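Local coordinates for protein apical membrane antigen 1 (PDB 4APL) that probably helps the parasite invade host cells as a surface antigen that takes part in the moving junction, at residues 381-386 with 395-400; 45-50 with 145-150; 57-62 with 225-230; 17-22 with 372-377. One frame throughout, in Å; residues are numbered along the deposited sequence.

In the fold
Contact 3 lies nearest the middle of the chain and is buried; contact 2 is a surface contact, and contacts 1 and 4 are partly buried. Contacts 1 and 2 sit on opposite sides of the chain's centre, their centres about 59 Å apart. The chemistry changes with place: backbone hydrogen bonds in contact 1, an aspartate gripping a main-chain amide in contact 2, a disulfide in contact 3, and apolar side chains with a watery rim in contact 4. Contacts 1 and 4 touch directly through the Cys376-Cys400 disulfide. Contacts 2 and 3 are nested inside the long loop that contact 4 closes, and their own segments alternate along the chain.

Contact 1. Residues 381-386 with 395-400; sequences FPETFG and RQKTSC
Thr398 O is gripped twice, by one N-H...O hydrogen bond and one CA-H...O contact. Thr384 N lies in the carbonyl plane of Thr398 at 2.8 Å from this oxygen, and Glu383 CA reaches the same Thr398 O at 3.3 Å. The motif is the antiparallel beta hairpin of strands 384-385 and 394-401, whose short first strand edges a three-stranded sheet in what is probably the cystine-rich third domain. Thr398 N returns a bond to Thr384 O at 3.2 Å, standing above the carbonyl plane, and so completes a hydrogen-bonded pair. Further along, Gly386 N meets Gln396 O at 3.3 Å in a straighter bond (165°).

Phe385 and Lys397, a non-hydrogen-bonded pair, lie side by side on one face. The long methylene chain of Lys397 suits an aromatic neighbour, and its CG sits 3.6 Å from Phe385 CE1. With CG anti to the carbonyl carbon (chi1 -75°), the Phe385 ring also places CD1 over the centre of the Arg395 guanidinium, 3.7 Å from CZ, the two planes 29° apart; Arg395 NE is held by Asp411 O. On the other face the beta-branched Thr384 and Thr398, well suited to extended chain, point the same way. Thr398 CG2, anti to its backbone N, touches the edge of the Phe381 ring at CE1, 3.6 Å away.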
loop_
_atom_site.group_PDB
_atom_site.type_symbol
_atom_site.label_atom_id
_atom_site.label_comp_id
_atom_site.label_asym_id
_atom_site.label_seq_id
_atom_site.Cartn_x
_atom_site.Cartn_y
_atom_site.Cartn_z
ATOM N N PHE A 381 18.493 18.487 22.774
ATOM C CA PHE A 381 18.157 17.088 22.904
ATOM C C PHE A 381 19.343 16.389 23.535
ATOM O O PHE A 381 20.218 15.899 22.831
ATOM C CB PHE A 381 17.860 16.494 21.525
ATOM C CG PHE A 381 17.169 15.163 21.576
ATOM C CD1 PHE A 381 17.850 14.027 21.991
ATOM C CD2 PHE A 381 15.834 15.054 21.227
ATOM C CE1 PHE A 381 17.209 12.808 22.063
ATOM C CE2 PHE A 381 15.187 13.834 21.287
ATOM C CZ PHE A 381 15.874 12.711 21.712
ATOM N N PRO A 382 19.383 16.346 24.873
ATOM C CA PRO A 382 20.485 15.701 25.584
ATOM C C PRO A 382 20.576 14.193 25.304
ATOM O O PRO A 382 19.583 13.549 24.942
ATOM C CB PRO A 382 20.128 15.941 27.052
ATOM C CG PRO A 382 18.634 16.012 27.060
ATOM C CD PRO A 382 18.279 16.714 25.780
ATOM N N GLU A 383 21.778 13.652 25.459
ATOM C CA GLU A 383 22.005 12.219 25.376
ATOM C C GLU A 383 21.315 11.502 26.540
ATOM O O GLU A 383 21.230 12.031 27.645
ATOM C CB GLU A 383 23.506 11.951 25.405
ATOM C CG GLU A 383 23.912 10.529 25.083
ATOM C CD GLU A 383 25.306 10.469 24.502
ATOM O OE1 GLU A 383 25.558 11.171 23.495
ATOM O OE2 GLU A 383 26.149 9.731 25.057
ATOM N N THR A 384 20.834 10.292 26.297
ATOM C CA THR A 384 20.070 9.586 27.306
ATOM C C THR A 384 20.379 8.087 27.322
ATOM O O THR A 384 20.720 7.502 26.292
ATOM C CB THR A 384 18.562 9.863 27.136
ATOM O OG1 THR A 384 18.003 10.230 28.400
ATOM C CG2 THR A 384 17.807 8.655 26.537
ATOM N N PHE A 385 20.300 7.481 28.502
ATOM C CA PHE A 385 20.569 6.059 28.649
ATOM C C PHE A 385 19.511 5.381 29.500
ATOM O O PHE A 385 19.233 5.811 30.618
ATOM C CB PHE A 385 21.936 5.857 29.281
ATOM C CG PHE A 385 23.065 6.103 28.342
ATOM C CD1 PHE A 385 23.501 5.103 27.493
ATOM C CD2 PHE A 385 23.682 7.338 28.291
ATOM C CE1 PHE A 385 24.546 5.322 26.612
ATOM C CE2 PHE A 385 24.731 7.572 27.417
ATOM C CZ PHE A 385 25.166 6.559 26.576
ATOM N N GLY A 386 18.927 4.310 28.975
ATOM C CA GLY A 386 17.932 3.554 29.727
ATOM C C GLY A 386 18.562 2.550 30.676
ATOM O O GLY A 386 19.788 2.433 30.763
ATOM N N ARG A 395 21.270 -1.737 26.420
ATOM C CA ARG A 395 20.429 -0.632 26.870
ATOM C C ARG A 395 20.241 0.375 25.747
ATOM O O ARG A 395 21.085 0.495 24.853
ATOM C CB ARG A 395 21.006 0.044 28.124
ATOM C CG ARG A 395 22.308 0.807 27.903
ATOM C CD ARG A 395 23.058 1.066 29.205
ATOM N NE ARG A 395 24.391 1.605 28.950
ATOM C CZ ARG A 395 24.985 2.519 29.710
ATOM N NH1 ARG A 395 24.365 2.991 30.782
ATOM N NH2 ARG A 395 26.191 2.973 29.396
ATOM N N GLN A 396 19.111 1.073 25.782
ATOM C CA GLN A 396 18.813 2.115 24.813
ATOM C C GLN A 396 19.815 3.281 24.923
ATOM O O GLN A 396 20.216 3.669 26.024
ATOM C CB GLN A 396 17.376 2.603 25.033
ATOM C CG GLN A 396 16.931 3.718 24.103
ATOM C CD GLN A 396 16.830 3.257 22.667
ATOM O OE1 GLN A 396 17.357 3.896 21.753
ATOM N NE2 GLN A 396 16.161 2.130 22.460
ATOM N N LYS A 397 20.221 3.834 23.784
ATOM C CA LYS A 397 20.959 5.094 23.779
ATOM C C LYS A 397 20.397 6.102 22.776
ATOM O O LYS A 397 20.534 5.933 21.559
ATOM C CB LYS A 397 22.450 4.858 23.520
ATOM C CG LYS A 397 23.265 6.139 23.403
ATOM C CD LYS A 397 24.496 5.934 22.542
ATOM C CE LYS A 397 25.503 7.049 22.734
ATOM N NZ LYS A 397 26.864 6.565 22.379
ATOM N N THR A 398 19.795 7.168 23.297
ATOM C CA THR A 398 19.223 8.229 22.465
ATOM C C THR A 398 20.101 9.481 22.493
ATOM O O THR A 398 20.551 9.908 23.559
ATOM C CB THR A 398 17.797 8.606 22.925
ATOM O OG1 THR A 398 17.116 7.443 23.413
ATOM C CG2 THR A 398 17.005 9.202 21.772
ATOM N N SER A 399 20.339 10.066 21.321
ATOM C CA SER A 399 21.103 11.312 21.220
ATOM C C SER A 399 20.819 12.042 19.907
ATOM O O SER A 399 20.013 11.579 19.096
ATOM C CB SER A 399 22.601 11.045 21.367
ATOM O OG SER A 399 23.082 10.324 20.256
ATOM N N CYS A 400 21.466 13.187 19.705
ATOM C CA CYS A 400 21.320 13.911 18.443
ATOM C C CYS A 400 22.600 13.903 17.607
ATOM O O CYS A 400 23.548 14.628 17.892
ATOM C CB CYS A 400 20.823 15.345 18.668
ATOM S SG CYS A 400 20.343 16.193 17.141
#

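Contact 2. Residues 45-50 with 145-150; sequences EVDGKL and MDKSNQ
A type I' beta turn from Val46 to Lys49 carries Asp47 and Gly48 with positive phi, and Asp47 faces the loop 145-150, which folds back on itself through backbone bonds from Asp146 N to Gln150 O and from Asn149 N to Asp146 O. Glycine suits position i+2 of the turn, Gly48, because a CB there would collide with the preceding carbonyl oxygen. Asp47 turns its carboxylate onto the main chain of the loop, with CG anti to the carbonyl carbon (chi1 -61°). Both oxygens receive Lys147 N: OD2 uses its syn lone pair, 2.7 Å from Lys147 N, while OD1, whose position is less certain, also accepts from it. An aspartate is apt here, since its two oxygens can share one backbone N-H of the facing loop.

The turn closes the two-stranded hairpin of strands 42-46 and 49-53, and the loop that meets it is built round an Asx turn. Asp146 OD1 accepts Ser148 N at 2.8 Å and Gln150 N at 2.7 Å, and the hydroxyl Ser148 OG adds a third bond to Asp146 OD1 at 3.2 Å. All three donors approach from above the carboxylate plane. Gln150 turns its amide back on the same loop, NE2 giving a nearly straight bond (169°) to Ser148 O at 3.1 Å. Nearness of the two carboxylates might raise their pKa values, while the amide donors would tend to stabilise the charged form. Val46, the buried first residue of the turn, brings CG1 to 4.4 Å from Asp146 CB and also touches Trp295.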
loop_
_atom_site.group_PDB
_atom_site.type_symbol
_atom_site.label_atom_id
_atom_site.label_comp_id
_atom_site.label_asym_id
_atom_site.label_seq_id
_atom_site.Cartn_x
_atom_site.Cartn_y
_atom_site.Cartn_z
ATOM N N GLU A 45 -24.860 -1.225 -1.414
ATOM C CA GLU A 45 -26.006 -1.775 -2.122
ATOM C C GLU A 45 -26.148 -1.105 -3.481
ATOM O O GLU A 45 -26.171 0.117 -3.570
ATOM C CB GLU A 45 -27.279 -1.568 -1.302
ATOM C CG GLU A 45 -28.241 -2.743 -1.339
ATOM C CD GLU A 45 -29.689 -2.308 -1.428
ATOM O OE1 GLU A 45 -29.957 -1.089 -1.310
ATOM O OE2 GLU A 45 -30.557 -3.189 -1.620
ATOM N N VAL A 46 -26.196 -1.908 -4.538
ATOM C CA VAL A 46 -26.533 -1.415 -5.873
ATOM C C VAL A 46 -27.592 -2.326 -6.500
ATOM O O VAL A 46 -27.414 -3.547 -6.554
ATOM C CB VAL A 46 -25.292 -1.339 -6.791
ATOM C CG1 VAL A 46 -25.685 -1.016 -8.222
ATOM C CG2 VAL A 46 -24.315 -0.305 -6.270
ATOM N N ASP A 47 -28.704 -1.731 -6.931
ATOM C CA ASP A 47 -29.800 -2.470 -7.562
ATOM C C ASP A 47 -30.266 -3.668 -6.749
ATOM O O ASP A 47 -30.505 -4.736 -7.307
ATOM C CB ASP A 47 -29.389 -2.946 -8.954
ATOM C CG ASP A 47 -29.056 -1.803 -9.882
ATOM O OD1 ASP A 47 -29.621 -0.701 -9.700
ATOM O OD2 ASP A 47 -28.234 -2.010 -10.799
ATOM N N GLY A 48 -30.375 -3.501 -5.435
ATOM C CA GLY A 48 -30.851 -4.579 -4.580
ATOM C C GLY A 48 -29.741 -5.426 -3.994
ATOM O O GLY A 48 -29.777 -5.761 -2.810
ATOM N N LYS A 49 -28.749 -5.765 -4.817
ATOM C CA LYS A 49 -27.621 -6.599 -4.386
ATOM C C LYS A 49 -26.545 -5.825 -3.618
ATOM O O LYS A 49 -26.401 -4.611 -3.772
ATOM C CB LYS A 49 -26.994 -7.328 -5.581
ATOM C CG LYS A 49 -27.712 -8.607 -6.000
ATOM C CD LYS A 49 -27.082 -9.228 -7.242
ATOM C CE LYS A 49 -28.068 -10.128 -7.980
ATOM N NZ LYS A 49 -28.005 -9.949 -9.462
ATOM N N LEU A 50 -25.787 -6.553 -2.804
ATOM C CA LEU A 50 -24.761 -5.988 -1.931
ATOM C C LEU A 50 -23.368 -6.362 -2.457
ATOM O O LEU A 50 -23.080 -7.536 -2.714
ATOM C CB LEU A 50 -24.948 -6.537 -0.511
ATOM C CG LEU A 50 -24.684 -5.671 0.722
ATOM C CD1 LEU A 50 -25.049 -4.219 0.484
ATOM C CD2 LEU A 50 -25.485 -6.217 1.885
ATOM N N MET A 145 -23.498 4.146 -11.587
ATOM C CA MET A 145 -24.909 4.305 -11.941
ATOM C C MET A 145 -25.605 2.956 -11.792
ATOM O O MET A 145 -25.066 1.933 -12.208
ATOM C CB MET A 145 -25.045 4.800 -13.389
ATOM C CG MET A 145 -24.194 6.014 -13.744
ATOM S SD MET A 145 -24.565 7.461 -12.727
ATOM C CE MET A 145 -26.303 7.711 -13.094
ATOM N N ASP A 146 -26.797 2.949 -11.203
ATOM C CA ASP A 146 -27.586 1.711 -11.096
ATOM C C ASP A 146 -28.285 1.247 -12.403
ATOM O O ASP A 146 -28.198 1.908 -13.443
ATOM C CB ASP A 146 -28.586 1.801 -9.934
ATOM C CG ASP A 146 -29.642 2.873 -10.139
ATOM O OD1 ASP A 146 -30.037 3.126 -11.297
ATOM O OD2 ASP A 146 -30.082 3.457 -9.125
ATOM N N LYS A 147 -28.985 0.113 -12.326
ATOM C CA LYS A 147 -29.724 -0.448 -13.468
ATOM C C LYS A 147 -31.053 0.259 -13.777
ATOM O O LYS A 147 -31.870 -0.257 -14.534
ATOM C CB LYS A 147 -29.974 -1.954 -13.275
ATOM C CG LYS A 147 -28.818 -2.854 -13.697
ATOM C CD LYS A 147 -29.045 -3.461 -15.073
ATOM C CE LYS A 147 -27.894 -4.372 -15.474
ATOM N NZ LYS A 147 -26.738 -3.593 -15.996
ATOM N N SER A 148 -31.284 1.413 -13.160
ATOM C CA SER A 148 -32.283 2.361 -13.650
ATOM C C SER A 148 -31.619 3.723 -13.822
ATOM O O SER A 148 -32.267 4.769 -13.736
ATOM C CB SER A 148 -33.501 2.436 -12.714
ATOM O OG SER A 148 -33.137 2.325 -11.346
ATOM N N ASN A 149 -30.307 3.678 -14.044
ATOM C CA ASN A 149 -29.471 4.861 -14.230
ATOM C C ASN A 149 -29.686 5.976 -13.203
ATOM O O ASN A 149 -30.050 7.099 -13.557
ATOM C CB ASN A 149 -29.589 5.393 -15.660
ATOM C CG ASN A 149 -28.411 6.254 -16.054
ATOM O OD1 ASN A 149 -28.509 7.481 -16.073
ATOM N ND2 ASN A 149 -27.276 5.620 -16.330
ATOM N N GLN A 150 -29.469 5.643 -11.931
ATOM C CA GLN A 150 -29.354 6.638 -10.852
ATOM C C GLN A 150 -27.983 6.542 -10.146
ATOM O O GLN A 150 -27.268 5.541 -10.277
ATOM C CB GLN A 150 -30.492 6.479 -9.825
ATOM C CG GLN A 150 -31.810 5.923 -10.372
ATOM C CD GLN A 150 -32.837 6.998 -10.696
ATOM O OE1 GLN A 150 -33.243 7.772 -9.828
ATOM N NE2 GLN A 150 -33.282 7.033 -11.947
#

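Contact 3. Residues 57-62 with 225-230; sequences LCPVWG and TKCPNQ
Two chain segments running within 15° of one direction are stapled by the disulfide between Cys58 and Cys227, SG to SG 2.1 Å. Each sulfur is anti to its carbonyl carbon, and the bridge torsion is left-handed (chi3 -84°). The sulfurs form a compact bump between the backbones, set into the corner that the rings of Pro59 and Pro228 make around it. Pro59 CD rests 4.1 Å from Cys227 SG, and Pro228 CD lies 4.4 Å from Cys58 SG. Rigid prolines suit these places: each follows an extended cysteine, and Pro228 then turns the chain as the centre of an inverse gamma turn.

The bridge ties the approach to strand 60-61, an outermost strand of the five-stranded antiparallel sheet in a region assigned to the PAN clan, to the loop that leaves helix 223-226. Leu132 of helix 131-140 packs against Pro59 and Trp61, next to the bridge.

A second bump is Asn229, whose CB presses against the NE1, CE2 and CZ2 side of the Trp61 indole, 3.4 Å from NE1. The amide stands almost upright to the ring, the planes 88° apart. Asn229 O lies over one ring face, offset toward its rim, and also accepts a hydrogen bond from Ser349 OG. The broad indole reaches this loop because its CG is anti to the carbonyl carbon, and Ile210 packs against it too.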
loop_
_atom_site.group_PDB
_atom_site.type_symbol
_atom_site.label_atom_id
_atom_site.label_comp_id
_atom_site.label_asym_id
_atom_site.label_seq_id
_atom_site.Cartn_x
_atom_site.Cartn_y
_atom_site.Cartn_z
ATOM N N LEU A 57 -7.972 4.280 2.882
ATOM C CA LEU A 57 -7.752 5.723 2.802
ATOM C C LEU A 57 -6.383 6.153 2.276
ATOM O O LEU A 57 -6.168 7.336 2.002
ATOM C CB LEU A 57 -7.979 6.369 4.161
ATOM C CG LEU A 57 -9.371 6.881 4.487
ATOM C CD1 LEU A 57 -10.428 5.838 4.175
ATOM C CD2 LEU A 57 -9.386 7.226 5.958
ATOM N N CYS A 58 -5.455 5.209 2.168
ATOM C CA CYS A 58 -4.099 5.510 1.732
ATOM C C CYS A 58 -3.856 4.976 0.317
ATOM O O CYS A 58 -4.327 3.889 -0.022
ATOM C CB CYS A 58 -3.093 4.919 2.728
ATOM S SG CYS A 58 -3.003 5.796 4.315
ATOM N N PRO A 59 -3.150 5.749 -0.532
ATOM C CA PRO A 59 -2.792 5.207 -1.838
ATOM C C PRO A 59 -1.690 4.169 -1.671
ATOM O O PRO A 59 -0.842 4.319 -0.789
ATOM C CB PRO A 59 -2.245 6.420 -2.571
ATOM C CG PRO A 59 -1.641 7.240 -1.499
ATOM C CD PRO A 59 -2.528 7.062 -0.299
ATOM N N VAL A 60 -1.731 3.097 -2.459
ATOM C CA VAL A 60 -0.645 2.135 -2.421
ATOM C C VAL A 60 0.218 2.281 -3.652
ATOM O O VAL A 60 -0.260 2.233 -4.788
ATOM C CB VAL A 60 -1.087 0.667 -2.135
ATOM C CG1 VAL A 60 -2.521 0.597 -1.641
ATOM C CG2 VAL A 60 -0.891 -0.230 -3.339
ATOM N N TRP A 61 1.499 2.521 -3.405
ATOM C CA TRP A 61 2.448 2.826 -4.465
ATOM C C TRP A 61 2.999 1.573 -5.080
ATOM O O TRP A 61 3.566 0.727 -4.391
ATOM C CB TRP A 61 3.574 3.682 -3.905
ATOM C CG TRP A 61 3.097 4.994 -3.344
ATOM C CD1 TRP A 61 2.374 5.202 -2.178
ATOM C CD2 TRP A 61 3.269 6.337 -3.932
ATOM N NE1 TRP A 61 2.099 6.542 -2.001
ATOM C CE2 TRP A 61 2.609 7.274 -3.015
ATOM C CE3 TRP A 61 3.902 6.836 -5.064
ATOM C CZ2 TRP A 61 2.593 8.638 -3.249
ATOM C CZ3 TRP A 61 3.887 8.216 -5.279
ATOM C CH2 TRP A 61 3.241 9.092 -4.397
ATOM N N GLY A 62 2.834 1.436 -6.386
ATOM C CA GLY A 62 3.538 0.409 -7.120
ATOM C C GLY A 62 2.704 -0.832 -7.323
ATOM O O GLY A 62 3.166 -1.805 -7.935
ATOM N N THR A 225 -0.154 13.673 4.815
ATOM C CA THR A 225 0.476 13.712 6.128
ATOM C C THR A 225 0.066 12.545 7.028
ATOM O O THR A 225 0.536 12.434 8.158
ATOM C CB THR A 225 0.185 15.040 6.842
ATOM O OG1 THR A 225 -1.211 15.119 7.131
ATOM C CG2 THR A 225 0.579 16.222 5.963
ATOM N N LYS A 226 -0.788 11.665 6.517
ATOM C CA LYS A 226 -1.323 10.570 7.323
ATOM C C LYS A 226 -0.964 9.215 6.755
ATOM O O LYS A 226 -1.134 8.201 7.421
ATOM C CB LYS A 226 -2.838 10.677 7.431
ATOM C CG LYS A 226 -3.299 11.637 8.500
ATOM C CD LYS A 226 -4.553 12.362 8.067
ATOM C CE LYS A 226 -5.078 13.214 9.208
ATOM N NZ LYS A 226 -3.931 13.757 10.000
ATOM N N CYS A 227 -0.495 9.200 5.514
ATOM C CA CYS A 227 -0.097 7.964 4.871
ATOM C C CYS A 227 1.420 7.865 4.722
ATOM O O CYS A 227 2.101 8.877 4.609
ATOM C CB CYS A 227 -0.818 7.829 3.537
ATOM S SG CYS A 227 -2.619 7.747 3.763
ATOM N N PRO A 228 1.972 6.646 4.806
ATOM C CA PRO A 228 3.422 6.474 4.728
ATOM C C PRO A 228 3.934 6.302 3.295
ATOM O O PRO A 228 4.426 5.231 2.923
ATOM C CB PRO A 228 3.652 5.201 5.530
ATOM C CG PRO A 228 2.401 4.418 5.326
ATOM C CD PRO A 228 1.293 5.424 5.266
ATOM N N ASN A 229 3.889 7.384 2.528
ATOM C CA ASN A 229 4.106 7.321 1.087
ATOM C C ASN A 229 5.561 7.154 0.656
ATOM O O ASN A 229 5.824 6.528 -0.362
ATOM C CB ASN A 229 3.471 8.532 0.394
ATOM C CG ASN A 229 2.484 9.258 1.289
ATOM O OD1 ASN A 229 1.293 9.382 0.973
ATOM N ND2 ASN A 229 2.973 9.720 2.433
ATOM N N GLN A 230 6.503 7.709 1.414
ATOM C CA GLN A 230 7.924 7.443 1.154
ATOM C C GLN A 230 8.465 6.351 2.073
ATOM O O GLN A 230 7.818 5.960 3.046
ATOM C CB GLN A 230 8.784 8.697 1.328
ATOM C CG GLN A 230 8.235 9.976 0.723
ATOM C CD GLN A 230 8.448 11.179 1.634
ATOM O OE1 GLN A 230 7.726 12.173 1.537
ATOM N NE2 GLN A 230 9.433 11.086 2.533
#

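Contact 4. Residues 17-22 with 372-377; sequences PELKAF and EALQCR
Tight packing is concentrated on Phe22, a buried aromatic on the inner side of helix 17-24. Its CG is anti to the backbone N (chi1 -173°), which swings the ring across to the short 3-10 segment 372-374. Ala373 points its methyl at the base of the ring, CB 3.6 Å from Phe22 CD1; so small a side chain allows the two backbones to come close. Toward the far end of the ring, Leu374 crosses it at about a right angle, its CG 3.7 Å from Phe22 CE2 and its CD1 3.8 Å from Phe22 CZ. Leu19, one turn earlier on the helix, sets its CD1 3.5 Å from Ala373 O and 4.2 Å from Ala373 CB, and Leu374 goes on to touch Leu232.

The solvent side is looser. Glu18, extended and exposed, touches the segment with a single atom, OE2, 3.6 Å from Ala373 CA, and a water donates to Glu18 OE2 at 3.2 Å. The same water lies 3.3 Å from Glu372 O, a weak bond. The contact joins the N-terminal helix to the chain that leads, through the Cys376-Cys400 disulfide, into the hairpin of strands 384-385 and 394-401. With no direct hydrogen bond between the segments, this side of the helix is held here mainly by apolar contacts, while the charge of Glu18 stays at the rim, where water can probably solvate it.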
loop_
_atom_site.group_PDB
_atom_site.type_symbol
_atom_site.label_atom_id
_atom_site.label_comp_id
_atom_site.label_asym_id
_atom_site.label_seq_id
_atom_site.Cartn_x
_atom_site.Cartn_y
_atom_site.Cartn_z
ATOM N N PRO A 17 4.580 13.690 21.594
ATOM C CA PRO A 17 3.422 13.966 20.735
ATOM C C PRO A 17 3.785 14.051 19.266
ATOM O O PRO A 17 3.110 13.456 18.432
ATOM C CB PRO A 17 2.946 15.332 21.230
ATOM C CG PRO A 17 3.295 15.329 22.678
ATOM C CD PRO A 17 4.602 14.585 22.771
ATOM N N GLU A 18 4.855 14.776 18.958
ATOM C CA GLU A 18 5.252 15.011 17.574
ATOM C C GLU A 18 5.789 13.734 16.937
ATOM O O GLU A 18 5.601 13.498 15.743
ATOM C CB GLU A 18 6.300 16.119 17.507
ATOM C CG GLU A 18 6.455 16.756 16.137
ATOM C CD GLU A 18 7.532 17.825 16.121
ATOM O OE1 GLU A 18 7.613 18.612 17.095
ATOM O OE2 GLU A 18 8.301 17.880 15.134
ATOM N N LEU A 19 6.449 12.915 17.748
ATOM C CA LEU A 19 7.051 11.675 17.289
ATOM C C LEU A 19 6.017 10.548 17.185
ATOM O O LEU A 19 6.050 9.767 16.232
ATOM C CB LEU A 19 8.199 11.280 18.216
ATOM C CG LEU A 19 9.609 11.123 17.632
ATOM C CD1 LEU A 19 9.681 11.452 16.150
ATOM C CD2 LEU A 19 10.621 11.934 18.424
ATOM N N LYS A 20 5.086 10.485 18.140
ATOM C CA LYS A 20 3.976 9.521 18.089
ATOM C C LYS A 20 3.095 9.669 16.845
ATOM O O LYS A 20 2.704 8.678 16.235
ATOM C CB LYS A 20 3.112 9.593 19.352
ATOM C CG LYS A 20 2.245 8.360 19.593
ATOM C CD LYS A 20 1.331 8.515 20.809
ATOM C CE LYS A 20 1.896 9.509 21.824
ATOM N NZ LYS A 20 1.262 9.420 23.174
ATOM N N ALA A 21 2.775 10.901 16.468
ATOM C CA ALA A 21 2.055 11.129 15.220
ATOM C C ALA A 21 2.881 10.640 14.032
ATOM O O ALA A 21 2.350 10.081 13.079
ATOM C CB ALA A 21 1.710 12.602 15.060
ATOM N N PHE A 22 4.191 10.852 14.096
ATOM C CA PHE A 22 5.075 10.447 13.017
ATOM C C PHE A 22 5.019 8.935 12.843
ATOM O O PHE A 22 4.627 8.440 11.796
ATOM C CB PHE A 22 6.507 10.897 13.306
ATOM C CG PHE A 22 7.452 10.663 12.172
ATOM C CD1 PHE A 22 7.394 11.450 11.032
ATOM C CD2 PHE A 22 8.399 9.647 12.239
ATOM C CE1 PHE A 22 8.265 11.228 9.977
ATOM C CE2 PHE A 22 9.277 9.427 11.192
ATOM C CZ PHE A 22 9.208 10.215 10.056
ATOM N N GLU A 372 10.137 16.534 9.250
ATOM C CA GLU A 372 10.602 17.429 10.316
ATOM C C GLU A 372 10.589 16.787 11.714
ATOM O O GLU A 372 11.295 17.234 12.619
ATOM C CB GLU A 372 9.750 18.714 10.313
ATOM C CG GLU A 372 10.223 19.834 11.240
ATOM C CD GLU A 372 11.404 20.636 10.691
ATOM O OE1 GLU A 372 11.643 20.619 9.461
ATOM O OE2 GLU A 372 12.099 21.298 11.497
ATOM N N ALA A 373 9.784 15.746 11.890
ATOM C CA ALA A 373 9.628 15.125 13.198
ATOM C C ALA A 373 10.927 14.489 13.694
ATOM O O ALA A 373 11.177 14.403 14.897
ATOM C CB ALA A 373 8.509 14.092 13.156
ATOM N N LEU A 374 11.753 14.032 12.760
ATOM C CA LEU A 374 12.934 13.263 13.114
ATOM C C LEU A 374 14.138 14.146 13.449
ATOM O O LEU A 374 15.252 13.644 13.620
ATOM C CB LEU A 374 13.282 12.283 11.997
ATOM C CG LEU A 374 12.567 10.933 11.996
ATOM C CD1 LEU A 374 12.980 10.124 10.776
ATOM C CD2 LEU A 374 12.860 10.157 13.269
ATOM N N GLN A 375 13.905 15.449 13.586
ATOM C CA GLN A 375 14.993 16.419 13.658
ATOM C C GLN A 375 15.261 16.942 15.059
ATOM O O GLN A 375 14.369 16.982 15.903
ATOM C CB GLN A 375 14.746 17.581 12.707
ATOM C CG GLN A 375 15.066 17.245 11.267
ATOM C CD GLN A 375 14.867 18.428 10.346
ATOM O OE1 GLN A 375 14.348 19.474 10.757
ATOM N NE2 GLN A 375 15.280 18.276 9.091
ATOM N N CYS A 376 16.500 17.354 15.290
ATOM C CA CYS A 376 16.952 17.716 16.617
ATOM C C CYS A 376 18.173 18.623 16.517
ATOM O O CYS A 376 18.824 18.696 15.474
ATOM C CB CYS A 376 17.293 16.453 17.419
ATOM S SG CYS A 376 18.523 15.368 16.641
ATOM N N ARG A 377 18.469 19.322 17.604
ATOM C CA ARG A 377 19.807 19.844 17.833
ATOM C C ARG A 377 20.318 19.335 19.177
ATOM O O ARG A 377 19.536 19.137 20.114
ATOM C CB ARG A 377 19.802 21.366 17.840
ATOM C CG ARG A 377 19.229 22.011 16.596
ATOM C CD ARG A 377 19.089 23.499 16.847
ATOM N NE ARG A 377 18.342 24.179 15.801
ATOM C CZ ARG A 377 18.038 25.468 15.841
ATOM N NH1 ARG A 377 18.427 26.196 16.876
ATOM N NH2 ARG A 377 17.350 26.023 14.856
HETATM O O HOH W 1 10.607 19.960 14.354
#